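Local structure of branched-chain amino acid aminotransferase (Thermoproteus uzoniensis, 5CE8) at residues L36-A48 / V159-I171. The protein is a pyridoxal-phosphate-dependent, class-IV branched-chain aminotransferase that probably transfers the amino group of leucine, isoleucine or valine to 2-oxoglutarate. Numbering follows the deposited sequence.
Sequences LNYGFGVFEGIRA and VMAKATGIYLNSI. With PLP (pyridoxal-5'-phosphate), chain D.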
loop_
_atom_site.group_PDB
_atom_site.type_symbol
_atom_site.label_atom_id
_atom_site.label_comp_id
_atom_site.label_asym_id
_atom_site.label_seq_id
_atom_site.Cartn_x
_atom_site.Cartn_y
_atom_site.Cartn_z
ATOM N N LEU A 36 23.214 19.965 -7.877
ATOM C CA LEU A 36 22.204 20.912 -8.126
ATOM C C LEU A 36 21.051 20.411 -8.983
ATOM O O LEU A 36 19.895 20.626 -8.671
ATOM C CB LEU A 36 22.768 22.120 -8.778
ATOM C CG LEU A 36 21.843 23.299 -9.022
ATOM C CD1 LEU A 36 21.340 23.820 -7.707
ATOM C CD2 LEU A 36 22.517 24.416 -9.788
ATOM N N ASN A 37 21.404 19.647 -9.986
ATOM C CA ASN A 37 20.455 19.272 -11.004
ATOM C C ASN A 37 19.669 18.001 -10.603
ATOM O O ASN A 37 18.594 17.794 -11.134
ATOM C CB ASN A 37 21.187 18.970 -12.311
ATOM C CG ASN A 37 21.574 20.205 -13.098
ATOM O OD1 ASN A 37 20.964 20.489 -14.153
ATOM N ND2 ASN A 37 22.617 20.931 -12.631
ATOM N N TYR A 38 20.212 17.172 -9.697
ATOM C CA TYR A 38 19.625 15.851 -9.321
ATOM C C TYR A 38 19.478 15.528 -7.783
ATOM O O TYR A 38 19.191 14.372 -7.425
ATOM C CB TYR A 38 20.459 14.744 -9.955
ATOM C CG TYR A 38 20.685 14.923 -11.421
ATOM C CD1 TYR A 38 19.635 15.194 -12.330
ATOM C CD2 TYR A 38 21.957 14.776 -11.945
ATOM C CE1 TYR A 38 19.901 15.377 -13.686
ATOM C CE2 TYR A 38 22.229 14.988 -13.268
ATOM C CZ TYR A 38 21.240 15.256 -14.153
ATOM O OH TYR A 38 21.651 15.389 -15.475
ATOM N N GLY A 39 19.690 16.532 -6.924
ATOM C CA GLY A 39 19.615 16.436 -5.450
ATOM C C GLY A 39 20.501 15.355 -4.846
ATOM O O GLY A 39 20.142 14.717 -3.892
ATOM N N PHE A 40 21.715 15.229 -5.354
ATOM C CA PHE A 40 22.675 14.320 -4.849
ATOM C C PHE A 40 23.749 15.031 -3.998
ATOM O O PHE A 40 24.845 15.497 -4.510
ATOM C CB PHE A 40 23.330 13.618 -5.992
ATOM C CG PHE A 40 24.137 12.440 -5.553
ATOM C CD1 PHE A 40 23.504 11.271 -5.177
ATOM C CD2 PHE A 40 25.528 12.443 -5.588
ATOM C CE1 PHE A 40 24.249 10.141 -4.807
ATOM C CE2 PHE A 40 26.297 11.311 -5.132
ATOM C CZ PHE A 40 25.638 10.168 -4.734
ATOM N N GLY A 41 23.382 15.186 -2.721
ATOM C CA GLY A 41 24.173 15.881 -1.726
ATOM C C GLY A 41 23.760 15.357 -0.368
ATOM O O GLY A 41 22.730 14.613 -0.241
ATOM N N VAL A 42 24.540 15.705 0.624
ATOM C CA VAL A 42 24.097 15.641 2.021
ATOM C C VAL A 42 24.384 16.957 2.742
ATOM O O VAL A 42 25.315 17.722 2.351
ATOM C CB VAL A 42 24.715 14.464 2.745
ATOM C CG1 VAL A 42 24.348 13.218 2.012
ATOM C CG2 VAL A 42 26.203 14.530 2.857
ATOM N N PHE A 43 23.698 17.163 3.861
ATOM C CA PHE A 43 23.959 18.350 4.661
ATOM C C PHE A 43 23.767 18.014 6.137
ATOM O O PHE A 43 23.379 16.876 6.500
ATOM C CB PHE A 43 23.095 19.532 4.243
ATOM C CG PHE A 43 21.615 19.308 4.402
ATOM C CD1 PHE A 43 20.898 18.579 3.449
ATOM C CD2 PHE A 43 20.955 19.817 5.492
ATOM C CE1 PHE A 43 19.527 18.324 3.668
ATOM C CE2 PHE A 43 19.574 19.679 5.673
ATOM C CZ PHE A 43 18.879 18.922 4.775
ATOM N N GLU A 44 24.039 19.026 6.948
ATOM C CA GLU A 44 23.833 19.032 8.402
ATOM C C GLU A 44 23.357 20.376 8.915
ATOM O O GLU A 44 23.373 21.406 8.218
ATOM C CB GLU A 44 25.116 18.693 9.139
ATOM C CG GLU A 44 25.348 17.208 9.350
ATOM C CD GLU A 44 24.247 16.538 10.159
ATOM O OE1 GLU A 44 23.967 15.364 9.882
ATOM O OE2 GLU A 44 23.670 17.241 10.999
ATOM N N GLY A 45 22.977 20.395 10.184
ATOM C CA GLY A 45 22.546 21.633 10.836
ATOM C C GLY A 45 23.140 21.530 12.213
ATOM O O GLY A 45 23.021 20.473 12.840
ATOM N N ILE A 46 23.922 22.535 12.587
ATOM C CA ILE A 46 24.596 22.503 13.879
ATOM C C ILE A 46 24.453 23.858 14.482
ATOM O O ILE A 46 24.663 24.849 13.788
ATOM C CB ILE A 46 26.062 22.179 13.791
ATOM C CG1 ILE A 46 26.278 20.887 12.969
ATOM C CG2 ILE A 46 26.660 22.104 15.208
ATOM C CD1 ILE A 46 27.760 20.546 12.600
ATOM N N ARG A 47 24.128 23.901 15.769
ATOM C CA ARG A 47 24.131 25.192 16.466
ATOM C C ARG A 47 25.299 25.425 17.388
ATOM O O ARG A 47 25.876 24.500 17.934
ATOM C CB ARG A 47 22.829 25.389 17.247
ATOM C CG ARG A 47 21.689 25.864 16.382
ATOM C CD ARG A 47 20.376 25.853 17.124
ATOM N NE ARG A 47 20.243 27.164 17.613
ATOM C CZ ARG A 47 19.228 27.978 17.444
ATOM N NH1 ARG A 47 18.061 27.602 16.910
ATOM N NH2 ARG A 47 19.412 29.205 17.929
ATOM N N ALA A 48 25.600 26.714 17.583
ATOM C CA ALA A 48 26.554 27.128 18.564
ATOM C C ALA A 48 25.838 28.104 19.349
ATOM O O ALA A 48 25.128 28.931 18.801
ATOM C CB ALA A 48 27.746 27.782 17.915
ATOM N N VAL A 159 15.683 7.901 3.454
ATOM C CA VAL A 159 15.240 8.932 4.308
ATOM C C VAL A 159 16.043 9.184 5.562
ATOM O O VAL A 159 16.158 10.313 6.017
ATOM C CB VAL A 159 13.791 8.815 4.663
ATOM C CG1 VAL A 159 13.058 9.313 3.462
ATOM C CG2 VAL A 159 13.397 7.396 5.048
ATOM N N MET A 160 16.712 8.157 6.055
ATOM C CA MET A 160 17.564 8.318 7.256
ATOM C C MET A 160 18.787 9.152 6.912
ATOM O O MET A 160 19.466 9.540 7.776
ATOM C CB MET A 160 17.991 6.954 7.763
ATOM C CG MET A 160 16.744 6.148 8.187
ATOM S SD MET A 160 16.829 4.744 9.315
ATOM C CE MET A 160 18.254 5.219 10.263
ATOM N N ALA A 161 19.121 9.291 5.658
ATOM C CA ALA A 161 20.235 10.145 5.305
ATOM C C ALA A 161 19.705 11.555 5.217
ATOM O O ALA A 161 18.638 11.751 4.642
ATOM C CB ALA A 161 20.766 9.739 4.009
ATOM N N LYS A 162 20.506 12.535 5.658
ATOM C CA LYS A 162 20.158 13.957 5.573
ATOM C C LYS A 162 20.571 14.414 4.208
ATOM O O LYS A 162 21.598 15.119 3.978
ATOM C CB LYS A 162 20.791 14.686 6.724
ATOM C CG LYS A 162 20.043 15.992 7.039
ATOM C CD LYS A 162 20.432 16.508 8.474
ATOM C CE LYS A 162 19.741 17.774 8.829
ATOM N NZ LYS A 162 18.291 17.468 9.065
ATOM N N ALA A 163 19.799 14.000 3.252
ATOM C CA ALA A 163 20.195 14.141 1.857
ATOM C C ALA A 163 19.351 15.132 1.100
ATOM O O ALA A 163 18.149 15.097 1.179
ATOM C CB ALA A 163 20.193 12.771 1.169
ATOM N N THR A 164 19.990 15.921 0.261
ATOM C CA THR A 164 19.474 17.208 -0.293
ATOM C C THR A 164 18.198 17.043 -1.057
ATOM O O THR A 164 17.137 17.630 -0.678
ATOM C CB THR A 164 20.587 17.920 -1.127
ATOM O OG1 THR A 164 21.051 17.012 -2.083
ATOM C CG2 THR A 164 21.848 18.349 -0.236
ATOM N N GLY A 165 18.234 16.092 -1.982
ATOM C CA GLY A 165 17.139 15.823 -2.885
ATOM C C GLY A 165 15.835 15.433 -2.211
ATOM O O GLY A 165 14.824 15.867 -2.624
ATOM N N ILE A 166 15.919 14.742 -1.070
ATOM C CA ILE A 166 14.701 14.407 -0.199
ATOM C C ILE A 166 13.894 15.623 0.208
ATOM O O ILE A 166 12.681 15.503 0.356
ATOM C CB ILE A 166 15.079 13.710 1.118
ATOM C CG1 ILE A 166 15.816 12.432 0.833
ATOM C CG2 ILE A 166 13.909 13.407 2.046
ATOM C CD1 ILE A 166 16.453 11.898 2.034
ATOM N N TYR A 167 14.528 16.775 0.432
ATOM C CA TYR A 167 13.831 17.974 1.043
ATOM C C TYR A 167 12.798 18.762 0.121
ATOM O O TYR A 167 12.103 19.696 0.588
ATOM C CB TYR A 167 14.855 18.851 1.829
ATOM C CG TYR A 167 15.282 18.088 3.018
ATOM C CD1 TYR A 167 16.135 17.065 2.855
ATOM C CD2 TYR A 167 14.721 18.290 4.273
ATOM C CE1 TYR A 167 16.379 16.181 3.832
ATOM C CE2 TYR A 167 15.079 17.434 5.348
ATOM C CZ TYR A 167 15.918 16.362 5.068
ATOM O OH TYR A 167 16.387 15.439 5.975
ATOM N N LEU A 168 12.686 18.383 -1.152
ATOM C CA LEU A 168 11.619 18.824 -1.986
ATOM C C LEU A 168 10.222 18.429 -1.406
ATOM O O LEU A 168 9.257 19.257 -1.297
ATOM C CB LEU A 168 11.837 18.333 -3.445
ATOM C CG LEU A 168 10.603 18.568 -4.402
ATOM C CD1 LEU A 168 10.500 20.062 -4.611
ATOM C CD2 LEU A 168 10.631 18.036 -5.813
ATOM N N ASN A 169 10.188 17.221 -0.901
ATOM C CA ASN A 169 9.028 16.709 -0.088
ATOM C C ASN A 169 8.744 17.548 1.185
ATOM O O ASN A 169 7.534 17.972 1.457
ATOM C CB ASN A 169 9.338 15.220 0.200
ATOM C CG ASN A 169 8.328 14.546 1.144
ATOM O OD1 ASN A 169 8.653 14.156 2.285
ATOM N ND2 ASN A 169 7.206 14.266 0.611
ATOM N N SER A 170 9.843 17.849 1.942
ATOM C CA SER A 170 9.766 18.718 3.101
ATOM C C SER A 170 9.325 20.141 2.714
ATOM O O SER A 170 8.527 20.718 3.447
ATOM C CB SER A 170 11.065 18.771 3.934
ATOM O OG SER A 170 11.270 17.527 4.585
ATOM N N ILE A 171 9.805 20.697 1.580
ATOM C CA ILE A 171 9.345 21.988 1.138
ATOM C C ILE A 171 7.860 21.948 0.761
ATOM O O ILE A 171 7.068 22.802 1.151
ATOM C CB ILE A 171 10.148 22.515 -0.040
ATOM C CG1 ILE A 171 11.533 22.926 0.415
ATOM C CG2 ILE A 171 9.456 23.697 -0.664
ATOM C CD1 ILE A 171 12.469 23.211 -0.668
HETATM N N1 PLP D . 13.716 15.706 10.720
HETATM C C2 PLP D . 14.215 15.824 9.494
HETATM C C2A PLP D . 13.414 15.415 8.295
HETATM C C3 PLP D . 15.513 16.446 9.272
HETATM O O3 PLP D . 15.975 16.648 7.975
HETATM C C4 PLP D . 16.289 16.890 10.462
HETATM C C4A PLP D . 17.658 17.530 10.360
HETATM C C5 PLP D . 15.630 16.666 11.781
HETATM C C6 PLP D . 14.339 16.069 11.801
HETATM C C5A PLP D . 16.195 17.096 13.104
HETATM O O4P PLP D . 17.459 16.583 13.327
HETATM P P PLP D . 18.408 17.316 14.350
HETATM O O1P PLP D . 18.624 18.803 13.904
HETATM O O2P PLP D . 17.852 17.074 15.688
HETATM O O3P PLP D . 19.778 16.709 14.234
#
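The backbones of Gly-41 to Phe-43 and Lys-162 to Thr-164 run antiparallel and are joined by two hydrogen bonds, Thr-164 N to Gly-41 O (3.1 Å) and Phe-43 N to Lys-162 O (2.9 Å), the second nearly linear with the carbonyl at a C=O...N angle of 167°. At one end the chains close up until the CA atoms of Gly-39 and Gly-165 lie 3.6 Å apart, a spacing that leaves no room for a CB on either residue, and a weak bond runs from Gly-165 N to Gly-39 O. The side chain of Thr-164 reaches across the strand, its methyl CG2 packed 3.6 Å from Gly-41 C. Here strand 41-50 of the seven-stranded antiparallel sheet meets the loop ahead of helix 167-179, at the cofactor pocket. Lys-162, centre of an inverse gamma turn, carries the cofactor: its NZ is covalently bound to C4A of pyridoxal phosphate, the internal aldimine linkage of class-IV aminotransferases. CG stands anti to the backbone N (chi1 -157°) and the chain stays extended as far as CE, so that it crosses Phe-43 at about a right angle, with CG over one face of the ring in a CH-pi contact, 4.0 Å from the centroid. Phe-43 directs its CE1-CZ edge onto the face of Tyr-167, a T-shaped pair with planes at 79°. The phenol OH of Tyr-167 points at O3 of the cofactor; the modelled hydrogen bond is very short and its geometry doubtful. Beyond the lysine, the Glu-44 carboxylate lies beside CD, with OE2 still 5.7 Å from NZ; it is held instead by His-63 and by a salt bridge to Arg-66, both of which bind the cofactor. Tyr-38 of a neighbouring subunit packs edge-to-face with Phe-43.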